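Local coordinates for galacto-N-biose/lacto-N-biose I transporter substrate-binding protein (Bifidobacterium longum, PDB 2Z8F), which binds galacto-N-biose, lacto-N-biose 1 and related glycans such as lacto-N-tetraose, probably delivering them to the ABC transporter it serves, at residues Thr19-Leu24 with Lys63-Asp68; Pro75-Val80 with Glu306-Phe311. All coordinates share one frame; numbering follows the deposited sequence.

Contact 1: residues Thr19-Leu24 with Lys63-Asp68; sequences TYMHRL and KKLETD. With NAG (2-acetamido-2-deoxy-beta-D-glucopyranose), chain C; GAL (beta-D-galactopyranose), chain B.
With CG anti to the backbone N (chi1 -174°) and chi2 also extended, Met21 reaches straight out from its strand toward Leu65 on helix 61-71; the chain then bends at chi3, though the modelled place of its methyl is doubtful. The two side chains run past each other in opposite directions, but the closeness of their packing cannot be judged. From the preceding residue of the helix, Lys64 CD lies 4.4 Å from Met21 SD, and the lysine continues to a salt bridge in which Lys64 NZ stands 2.8 Å from Asp68 OD2, on the syn lone pair of the carboxylate. Beyond the strand end, Arg23 extends fully from CG to NE and brings its guanidinium to the sugar. Arg23 NH1 is 3.0 Å from NAG O7 and 3.1 Å from NAG O3, the latter lying in the guanidinium plane, while Arg23 NH2 meets the same O7 at 3.3 Å; all three hydrogen bonds are bent and weak. Glu84 forms a salt bridge with NH2 and so helps to fix the group. An alanine here would take away these donors and is likely to leave NAG O7 and O3 without these partners and Glu84 without this counter-charge. Leu24 CD2 meets GAL O4 at 3.7 Å, and Leu24 N is hydrogen-bonded to His22 ND1 in the plane of the imidazole. A strand backed by a helix, with the C-terminal end of the strand opening into a sugar site, is characteristic of the alpha/beta lobes of periplasmic-type solute-binding proteins.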
ATOM      1  N   THR A  19      -8.235  12.997  18.963  1.00 19.38           N
ATOM      2  CA  THR A  19      -8.596  11.651  18.552  1.00 19.66           C
ATOM      3  C   THR A  19      -7.859  11.291  17.280  1.00 19.06           C
ATOM      4  O   THR A  19      -7.646  12.166  16.429  1.00 20.32           O
ATOM      5  CB  THR A  19     -10.091  11.498  18.312  1.00 19.98           C
ATOM      6  OG1 THR A  19     -10.590  12.609  17.544  1.00 22.14           O
ATOM      7  CG2 THR A  19     -10.807  11.453  19.652  1.00 20.01           C
ATOM      8  N   TYR A  20      -7.444  10.027  17.195  1.00 18.16           N
ATOM      9  CA  TYR A  20      -6.715   9.460  16.030  1.00 18.31           C
ATOM     10  C   TYR A  20      -7.372   8.133  15.641  1.00 18.68           C
ATOM     11  O   TYR A  20      -7.379   7.180  16.443  1.00 19.79           O
ATOM     12  CB  TYR A  20      -5.238   9.261  16.415  1.00 18.10           C
ATOM     13  CG  TYR A  20      -4.355   8.462  15.460  1.00 17.96           C
ATOM     14  CD1 TYR A  20      -4.584   8.439  14.080  1.00 18.68           C
ATOM     15  CD2 TYR A  20      -3.247   7.768  15.948  1.00 18.52           C
ATOM     16  CE1 TYR A  20      -3.734   7.725  13.222  1.00 17.07           C
ATOM     17  CE2 TYR A  20      -2.410   7.047  15.109  1.00 19.25           C
ATOM     18  CZ  TYR A  20      -2.659   7.011  13.754  1.00 17.67           C
ATOM     19  OH  TYR A  20      -1.784   6.257  12.994  1.00 17.62           O
ATOM     20  N   MET A  21      -7.948   8.081  14.433  1.00 19.54           N
ATOM     21  CA  MET A  21      -8.506   6.850  13.876  1.00 19.29           C
ATOM     22  C   MET A  21      -7.514   6.297  12.855  1.00 19.08           C
ATOM     23  O   MET A  21      -7.056   7.017  11.953  1.00 18.89           O
ATOM     24  CB  MET A  21      -9.853   7.079  13.194  1.00 20.61           C
ATOM     25  CG  MET A  21     -10.493   5.773  12.740  1.00 23.06           C
ATOM     26  SD  MET A  21     -12.025   5.963  11.778  1.00 32.83           S
ATOM     27  CE  MET A  21     -11.874   7.581  11.090  1.00 33.33           C
ATOM     28  N   HIS A  22      -7.164   5.035  13.020  1.00 18.44           N
ATOM     29  CA  HIS A  22      -6.186   4.416  12.137  1.00 17.43           C
ATOM     30  C   HIS A  22      -6.735   3.085  11.601  1.00 18.02           C
ATOM     31  O   HIS A  22      -7.755   2.547  12.115  1.00 19.06           O
ATOM     32  CB  HIS A  22      -4.891   4.158  12.906  1.00 17.32           C
ATOM     33  CG  HIS A  22      -5.034   3.112  13.973  1.00 17.86           C
ATOM     34  ND1 HIS A  22      -4.930   1.765  13.715  1.00 18.34           N
ATOM     35  CD2 HIS A  22      -5.331   3.223  15.293  1.00 19.16           C
ATOM     36  CE1 HIS A  22      -5.137   1.084  14.833  1.00 18.83           C
ATOM     37  NE2 HIS A  22      -5.386   1.947  15.807  1.00 18.66           N
ATOM     38  N   ARG A  23      -6.056   2.534  10.602  1.00 17.12           N
ATOM     39  CA  ARG A  23      -6.368   1.191  10.148  1.00 17.01           C
ATOM     40  C   ARG A  23      -5.108   0.306  10.105  1.00 17.32           C
ATOM     41  O   ARG A  23      -4.907  -0.502   9.195  1.00 17.12           O
ATOM     42  CB  ARG A  23      -7.185   1.189   8.853  1.00 17.13           C
ATOM     43  CG  ARG A  23      -6.612   2.088   7.729  1.00 15.63           C
ATOM     44  CD  ARG A  23      -7.501   1.981   6.481  1.00 18.38           C
ATOM     45  NE  ARG A  23      -7.097   2.864   5.384  1.00 15.54           N
ATOM     46  CZ  ARG A  23      -6.251   2.536   4.409  1.00 15.02           C
ATOM     47  NH1 ARG A  23      -5.628   1.359   4.407  1.00 15.12           N
ATOM     48  NH2 ARG A  23      -6.034   3.432   3.427  1.00 15.86           N
ATOM     49  N   LEU A  24      -4.277   0.430  11.148  1.00 17.11           N
ATOM     50  CA  LEU A  24      -3.157  -0.466  11.314  1.00 16.94           C
ATOM     51  C   LEU A  24      -3.641  -1.810  11.857  1.00 17.62           C
ATOM     52  O   LEU A  24      -4.672  -1.840  12.558  1.00 18.19           O
ATOM     53  CB  LEU A  24      -2.075   0.164  12.221  1.00 15.80           C
ATOM     54  CG  LEU A  24      -1.511   1.500  11.665  1.00 15.58           C
ATOM     55  CD1 LEU A  24      -0.471   2.097  12.611  1.00 15.18           C
ATOM     56  CD2 LEU A  24      -0.930   1.376  10.254  1.00 19.87           C
ATOM     57  N   LYS A  63     -14.947   6.672   3.506  1.00 22.02           N
ATOM     58  CA  LYS A  63     -16.398   6.856   3.440  1.00 23.19           C
ATOM     59  C   LYS A  63     -16.959   7.226   4.821  1.00 23.73           C
ATOM     60  O   LYS A  63     -17.771   8.154   4.933  1.00 24.16           O
ATOM     61  CB  LYS A  63     -17.059   5.586   2.915  1.00 23.53           C
ATOM     62  CG  LYS A  63     -16.605   5.193   1.506  1.00 25.02           C
ATOM     63  CD  LYS A  63     -17.247   3.878   1.062  1.00 29.22           C
ATOM     64  CE  LYS A  63     -17.075   3.649  -0.440  1.00 32.53           C
ATOM     65  NZ  LYS A  63     -15.656   3.311  -0.798  1.00 36.44           N
ATOM     66  N   LYS A  64     -16.503   6.533   5.865  1.00 23.92           N
ATOM     67  CA  LYS A  64     -16.869   6.900   7.241  1.00 25.60           C
ATOM     68  C   LYS A  64     -16.375   8.306   7.597  1.00 25.76           C
ATOM     69  O   LYS A  64     -17.100   9.079   8.226  1.00 26.44           O
ATOM     70  CB  LYS A  64     -16.370   5.880   8.276  1.00 25.90           C
ATOM     71  CG  LYS A  64     -16.793   6.244   9.737  1.00 29.21           C
ATOM     72  CD  LYS A  64     -16.236   5.281  10.801  1.00 33.73           C
ATOM     73  CE  LYS A  64     -16.402   5.825  12.240  1.00 35.49           C
ATOM     74  NZ  LYS A  64     -17.773   6.380  12.512  1.00 36.64           N
ATOM     75  N   LEU A  65     -15.144   8.634   7.205  1.00 25.15           N
ATOM     76  CA  LEU A  65     -14.583   9.963   7.463  1.00 25.72           C
ATOM     77  C   LEU A  65     -15.447  11.042   6.813  1.00 25.71           C
ATOM     78  O   LEU A  65     -15.692  12.078   7.413  1.00 25.81           O
ATOM     79  CB  LEU A  65     -13.136  10.068   6.949  1.00 25.11           C
ATOM     80  CG  LEU A  65     -12.077   9.241   7.671  1.00 26.34           C
ATOM     81  CD1 LEU A  65     -10.716   9.509   7.049  1.00 22.59           C
ATOM     82  CD2 LEU A  65     -12.034   9.613   9.132  1.00 23.16           C
ATOM     83  N   GLU A  66     -15.921  10.782   5.596  1.00 26.21           N
ATOM     84  CA  GLU A  66     -16.780  11.734   4.898  1.00 26.61           C
ATOM     85  C   GLU A  66     -18.072  12.002   5.663  1.00 27.47           C
ATOM     86  O   GLU A  66     -18.449  13.157   5.872  1.00 27.23           O
ATOM     87  CB  GLU A  66     -17.102  11.247   3.484  1.00 26.72           C
ATOM     88  CG  GLU A  66     -17.873  12.285   2.695  1.00 28.04           C
ATOM     89  CD  GLU A  66     -17.978  11.964   1.217  1.00 30.02           C
ATOM     90  OE1 GLU A  66     -17.314  11.026   0.740  1.00 31.43           O
ATOM     91  OE2 GLU A  66     -18.744  12.669   0.537  1.00 34.47           O
ATOM     92  N   THR A  67     -18.719  10.918   6.075  1.00 28.26           N
ATOM     93  CA  THR A  67     -19.942  10.957   6.885  1.00 30.07           C
ATOM     94  C   THR A  67     -19.723  11.711   8.192  1.00 30.24           C
ATOM     95  O   THR A  67     -20.522  12.590   8.563  1.00 30.53           O
ATOM     96  CB  THR A  67     -20.411   9.518   7.193  1.00 29.92           C
ATOM     97  OG1 THR A  67     -20.717   8.847   5.961  1.00 33.38           O
ATOM     98  CG2 THR A  67     -21.657   9.527   8.067  1.00 32.27           C
ATOM     99  N   ASP A  68     -18.635  11.373   8.881  1.00 29.98           N
ATOM    100  CA  ASP A  68     -18.335  11.960  10.184  1.00 30.38           C
ATOM    101  C   ASP A  68     -17.928  13.435  10.122  1.00 30.27           C
ATOM    102  O   ASP A  68     -18.304  14.213  11.005  1.00 30.43           O
ATOM    103  CB  ASP A  68     -17.282  11.130  10.925  1.00 30.84           C
ATOM    104  CG  ASP A  68     -17.806   9.764  11.379  1.00 32.85           C
ATOM    105  OD1 ASP A  68     -19.017   9.476  11.259  1.00 36.55           O
ATOM    106  OD2 ASP A  68     -16.990   8.959  11.851  1.00 37.02           O
TER
HETATM  107  C1  NAG C   3      -6.173  -3.004   1.682  1.00 17.18           C
HETATM  108  C2  NAG C   3      -5.305  -1.824   2.120  1.00 15.61           C
HETATM  109  C3  NAG C   3      -4.173  -2.193   3.090  1.00 15.90           C
HETATM  110  C4  NAG C   3      -4.727  -3.106   4.221  1.00 16.84           C
HETATM  111  C5  NAG C   3      -5.461  -4.277   3.558  1.00 17.88           C
HETATM  112  C6  NAG C   3      -5.914  -5.322   4.583  1.00 21.08           C
HETATM  113  C7  NAG C   3      -4.949   0.098   0.707  1.00 16.02           C
HETATM  114  C8  NAG C   3      -4.319   0.632  -0.551  1.00 16.90           C
HETATM  115  N2  NAG C   3      -4.755  -1.194   0.905  1.00 16.83           N
HETATM  116  O3  NAG C   3      -3.721  -0.914   3.513  1.00 15.72           O
HETATM  117  O4  NAG C   3      -3.648  -3.611   4.967  1.00 19.40           O
HETATM  118  O5  NAG C   3      -6.557  -3.743   2.834  1.00 18.68           O
HETATM  119  O6  NAG C   3      -6.884  -4.737   5.415  1.00 21.50           O
HETATM  120  O7  NAG C   3      -5.552   0.869   1.455  1.00 17.59           O
HETATM  121  C1  GAL B   4      -2.350  -0.872   3.944  1.00 14.68           C
HETATM  122  C2  GAL B   4      -1.886   0.576   3.818  1.00 16.01           C
HETATM  123  C3  GAL B   4      -0.489   0.700   4.403  1.00 15.43           C
HETATM  124  C4  GAL B   4      -0.463   0.168   5.849  1.00 16.11           C
HETATM  125  C5  GAL B   4      -0.984  -1.272   5.892  1.00 15.38           C
HETATM  126  C6  GAL B   4      -1.108  -1.817   7.314  1.00 15.13           C
HETATM  127  O2  GAL B   4      -1.833   0.917   2.440  1.00 17.22           O
HETATM  128  O3  GAL B   4      -0.119   2.052   4.341  1.00 15.59           O
HETATM  129  O4  GAL B   4      -1.252   1.045   6.605  1.00 15.61           O
HETATM  130  O5  GAL B   4      -2.281  -1.328   5.307  1.00 15.28           O
HETATM  131  O6  GAL B   4      -1.287  -3.218   7.262  1.00 16.87           O

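Contact 2: residues Pro75-Val80 with Glu306-Phe311; sequences PDLAQV and EFLDWF
Leu77 meets two residues of helix 301-311, and every contact between the segments is apolar. The aliphatic-to-aromatic part is made by one branch of the leucine: Leu77 CD1 approaches the rim of the Phe307 ring near its plane, 3.6 Å from Phe307 CD2 and 4.0 Å from Phe307 CE2, so the methyl touches the ring edge and does not lie over a face. The aliphatic pair uses the other branch, with Leu77 CD2 4.0 Å from Leu308 CD2. The fork of the leucine thus divides between successive helix residues, crossing both at a slant. Phe307 and Leu308 each carry CG anti to the backbone N (chi1 157° and -174°), which helps direct both side chains, from adjoining helix positions, toward the strand. Around this pair of contacts the layer continues: Val292 and Val294 of strand 290-294 touch Leu77, and the Phe307 ring is edge-to-face with Trp40. No hydrogen bond or salt bridge joins the two segments. With only carbon surfaces meeting and all three residues buried, the helix probably packs on the strand here through dispersion and the exclusion of water, with no directional bond between these segments to set its angle.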
ATOM      1  N   PRO A  75     -12.716  12.395  13.753  1.00 24.22           N
ATOM      2  CA  PRO A  75     -11.553  12.534  14.623  1.00 22.63           C
ATOM      3  C   PRO A  75     -10.672  13.704  14.192  1.00 22.24           C
ATOM      4  O   PRO A  75     -10.846  14.237  13.094  1.00 21.50           O
ATOM      5  CB  PRO A  75     -10.801  11.224  14.399  1.00 23.04           C
ATOM      6  CG  PRO A  75     -11.121  10.853  12.958  1.00 22.59           C
ATOM      7  CD  PRO A  75     -12.573  11.259  12.811  1.00 23.65           C
ATOM      8  N   ASP A  76      -9.724  14.096  15.033  1.00 20.92           N
ATOM      9  CA  ASP A  76      -8.741  15.122  14.632  1.00 19.68           C
ATOM     10  C   ASP A  76      -7.788  14.620  13.556  1.00 19.63           C
ATOM     11  O   ASP A  76      -7.468  15.367  12.615  1.00 19.99           O
ATOM     12  CB  ASP A  76      -7.938  15.575  15.856  1.00 20.38           C
ATOM     13  CG  ASP A  76      -8.824  16.186  16.903  1.00 22.16           C
ATOM     14  OD1 ASP A  76      -9.186  17.371  16.745  1.00 21.16           O
ATOM     15  OD2 ASP A  76      -9.193  15.454  17.864  1.00 22.20           O
ATOM     16  N   LEU A  77      -7.371  13.363  13.706  1.00 19.00           N
ATOM     17  CA  LEU A  77      -6.361  12.727  12.875  1.00 18.73           C
ATOM     18  C   LEU A  77      -6.924  11.442  12.315  1.00 18.92           C
ATOM     19  O   LEU A  77      -7.585  10.677  13.037  1.00 18.96           O
ATOM     20  CB  LEU A  77      -5.132  12.373  13.722  1.00 18.69           C
ATOM     21  CG  LEU A  77      -4.250  13.522  14.214  1.00 19.13           C
ATOM     22  CD1 LEU A  77      -3.256  13.051  15.256  1.00 20.14           C
ATOM     23  CD2 LEU A  77      -3.506  14.153  13.000  1.00 20.00           C
ATOM     24  N   ALA A  78      -6.641  11.170  11.047  1.00 18.47           N
ATOM     25  CA  ALA A  78      -7.097   9.921  10.434  1.00 17.89           C
ATOM     26  C   ALA A  78      -6.108   9.407   9.410  1.00 17.92           C
ATOM     27  O   ALA A  78      -5.574  10.190   8.602  1.00 18.27           O
ATOM     28  CB  ALA A  78      -8.464  10.127   9.769  1.00 18.78           C
ATOM     29  N   GLN A  79      -5.888   8.097   9.400  1.00 17.85           N
ATOM     30  CA  GLN A  79      -5.034   7.501   8.369  1.00 17.51           C
ATOM     31  C   GLN A  79      -5.673   7.727   6.994  1.00 17.73           C
ATOM     32  O   GLN A  79      -6.855   7.451   6.812  1.00 17.92           O
ATOM     33  CB  GLN A  79      -4.857   5.999   8.613  1.00 17.67           C
ATOM     34  CG  GLN A  79      -3.974   5.333   7.563  1.00 16.84           C
ATOM     35  CD  GLN A  79      -3.689   3.892   7.877  1.00 19.14           C
ATOM     36  OE1 GLN A  79      -3.852   3.444   9.022  1.00 19.17           O
ATOM     37  NE2 GLN A  79      -3.249   3.146   6.869  1.00 19.09           N
ATOM     38  N   VAL A  80      -4.890   8.229   6.035  1.00 17.87           N
ATOM     39  CA  VAL A  80      -5.407   8.485   4.696  1.00 16.67           C
ATOM     40  C   VAL A  80      -4.289   8.054   3.760  1.00 16.76           C
ATOM     41  O   VAL A  80      -3.151   8.539   3.882  1.00 16.63           O
ATOM     42  CB  VAL A  80      -5.702   9.989   4.487  1.00 17.00           C
ATOM     43  CG1 VAL A  80      -6.063  10.282   3.021  1.00 17.58           C
ATOM     44  CG2 VAL A  80      -6.824  10.447   5.427  1.00 15.69           C
ATOM     45  N   GLU A 306       1.873  17.831  16.547  1.00 17.31           N
ATOM     46  CA  GLU A 306       2.920  17.579  17.534  1.00 16.76           C
ATOM     47  C   GLU A 306       2.965  16.087  17.913  1.00 16.74           C
ATOM     48  O   GLU A 306       4.011  15.421  17.860  1.00 17.36           O
ATOM     49  CB  GLU A 306       2.642  18.428  18.776  1.00 17.53           C
ATOM     50  CG  GLU A 306       3.541  18.100  19.979  1.00 19.02           C
ATOM     51  CD  GLU A 306       5.000  18.541  19.844  1.00 23.19           C
ATOM     52  OE1 GLU A 306       5.469  18.962  18.758  1.00 23.23           O
ATOM     53  OE2 GLU A 306       5.700  18.430  20.874  1.00 23.16           O
ATOM     54  N   PHE A 307       1.799  15.574  18.288  1.00 17.44           N
ATOM     55  CA  PHE A 307       1.663  14.147  18.566  1.00 16.92           C
ATOM     56  C   PHE A 307       2.012  13.299  17.350  1.00 16.81           C
ATOM     57  O   PHE A 307       2.760  12.334  17.472  1.00 16.80           O
ATOM     58  CB  PHE A 307       0.253  13.784  19.088  1.00 16.71           C
ATOM     59  CG  PHE A 307      -0.093  12.330  18.851  1.00 16.26           C
ATOM     60  CD1 PHE A 307       0.420  11.337  19.691  1.00 17.17           C
ATOM     61  CD2 PHE A 307      -0.891  11.935  17.756  1.00 17.95           C
ATOM     62  CE1 PHE A 307       0.166   9.980  19.471  1.00 15.88           C
ATOM     63  CE2 PHE A 307      -1.160  10.582  17.533  1.00 16.56           C
ATOM     64  CZ  PHE A 307      -0.618   9.586  18.393  1.00 15.29           C
ATOM     65  N   LEU A 308       1.489  13.678  16.174  1.00 17.50           N
ATOM     66  CA  LEU A 308       1.688  12.873  14.974  1.00 17.06           C
ATOM     67  C   LEU A 308       3.165  12.714  14.622  1.00 16.65           C
ATOM     68  O   LEU A 308       3.602  11.628  14.244  1.00 15.95           O
ATOM     69  CB  LEU A 308       0.954  13.477  13.775  1.00 16.29           C
ATOM     70  CG  LEU A 308       1.003  12.605  12.510  1.00 15.98           C
ATOM     71  CD1 LEU A 308       0.525  11.133  12.777  1.00 17.28           C
ATOM     72  CD2 LEU A 308       0.118  13.298  11.489  1.00 16.22           C
ATOM     73  N   ASP A 309       3.923  13.817  14.722  1.00 17.47           N
ATOM     74  CA  ASP A 309       5.340  13.747  14.481  1.00 17.64           C
ATOM     75  C   ASP A 309       6.011  12.756  15.425  1.00 17.92           C
ATOM     76  O   ASP A 309       6.869  11.986  15.011  1.00 16.97           O
ATOM     77  CB  ASP A 309       5.990  15.123  14.593  1.00 18.37           C
ATOM     78  CG  ASP A 309       7.481  15.046  14.575  1.00 18.61           C
ATOM     79  OD1 ASP A 309       8.049  14.863  13.457  1.00 19.44           O
ATOM     80  OD2 ASP A 309       8.103  15.139  15.662  1.00 19.91           O
ATOM     81  N   TRP A 310       5.624  12.777  16.703  1.00 17.97           N
ATOM     82  CA  TRP A 310       6.169  11.800  17.631  1.00 18.32           C
ATOM     83  C   TRP A 310       5.760  10.380  17.189  1.00 17.68           C
ATOM     84  O   TRP A 310       6.608   9.483  17.070  1.00 18.26           O
ATOM     85  CB  TRP A 310       5.700  12.082  19.080  1.00 17.98           C
ATOM     86  CG  TRP A 310       6.212  11.065  20.076  1.00 18.69           C
ATOM     87  CD1 TRP A 310       7.414  11.080  20.755  1.00 19.94           C
ATOM     88  CD2 TRP A 310       5.540   9.866  20.488  1.00 19.37           C
ATOM     89  NE1 TRP A 310       7.521   9.958  21.561  1.00 20.80           N
ATOM     90  CE2 TRP A 310       6.379   9.206  21.417  1.00 20.57           C
ATOM     91  CE3 TRP A 310       4.300   9.288  20.163  1.00 19.30           C
ATOM     92  CZ2 TRP A 310       6.017   7.988  22.029  1.00 19.31           C
ATOM     93  CZ3 TRP A 310       3.954   8.091  20.753  1.00 17.57           C
ATOM     94  CH2 TRP A 310       4.802   7.459  21.684  1.00 18.91           C
ATOM     95  N   PHE A 311       4.467  10.177  16.936  1.00 18.23           N
ATOM     96  CA  PHE A 311       3.976   8.837  16.621  1.00 16.31           C
ATOM     97  C   PHE A 311       4.670   8.283  15.383  1.00 16.81           C
ATOM     98  O   PHE A 311       5.126   7.140  15.375  1.00 16.90           O
ATOM     99  CB  PHE A 311       2.446   8.836  16.448  1.00 17.24           C
ATOM    100  CG  PHE A 311       1.867   7.463  16.276  1.00 16.54           C
ATOM    101  CD1 PHE A 311       1.467   6.720  17.388  1.00 16.11           C
ATOM    102  CD2 PHE A 311       1.710   6.915  15.009  1.00 16.75           C
ATOM    103  CE1 PHE A 311       0.933   5.449  17.225  1.00 17.32           C
ATOM    104  CE2 PHE A 311       1.201   5.659  14.819  1.00 16.77           C
ATOM    105  CZ  PHE A 311       0.780   4.909  15.938  1.00 17.66           C
TER

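Both contacts are buried and press a helix against the same mixed sheet, through its adjacent strands 16-22 and 77-81; their centres lie about 12 Å apart. Contact 1 brings in helix 61-71, which directly precedes strand 77-81, whereas contact 2 recruits helix 301-311 from more than 220 residues further along the chain. The strands themselves are stitched by backbone hydrogen bonds, and by Gln79 OE1, which accepts from Arg23 N. Chemistry follows place: contact 2 is wholly hydrocarbon, while contact 1 has a partly exposed lysine at its margin and passes at the strand end into the polar sugar pocket, which Gln79 from contact 2 also lines.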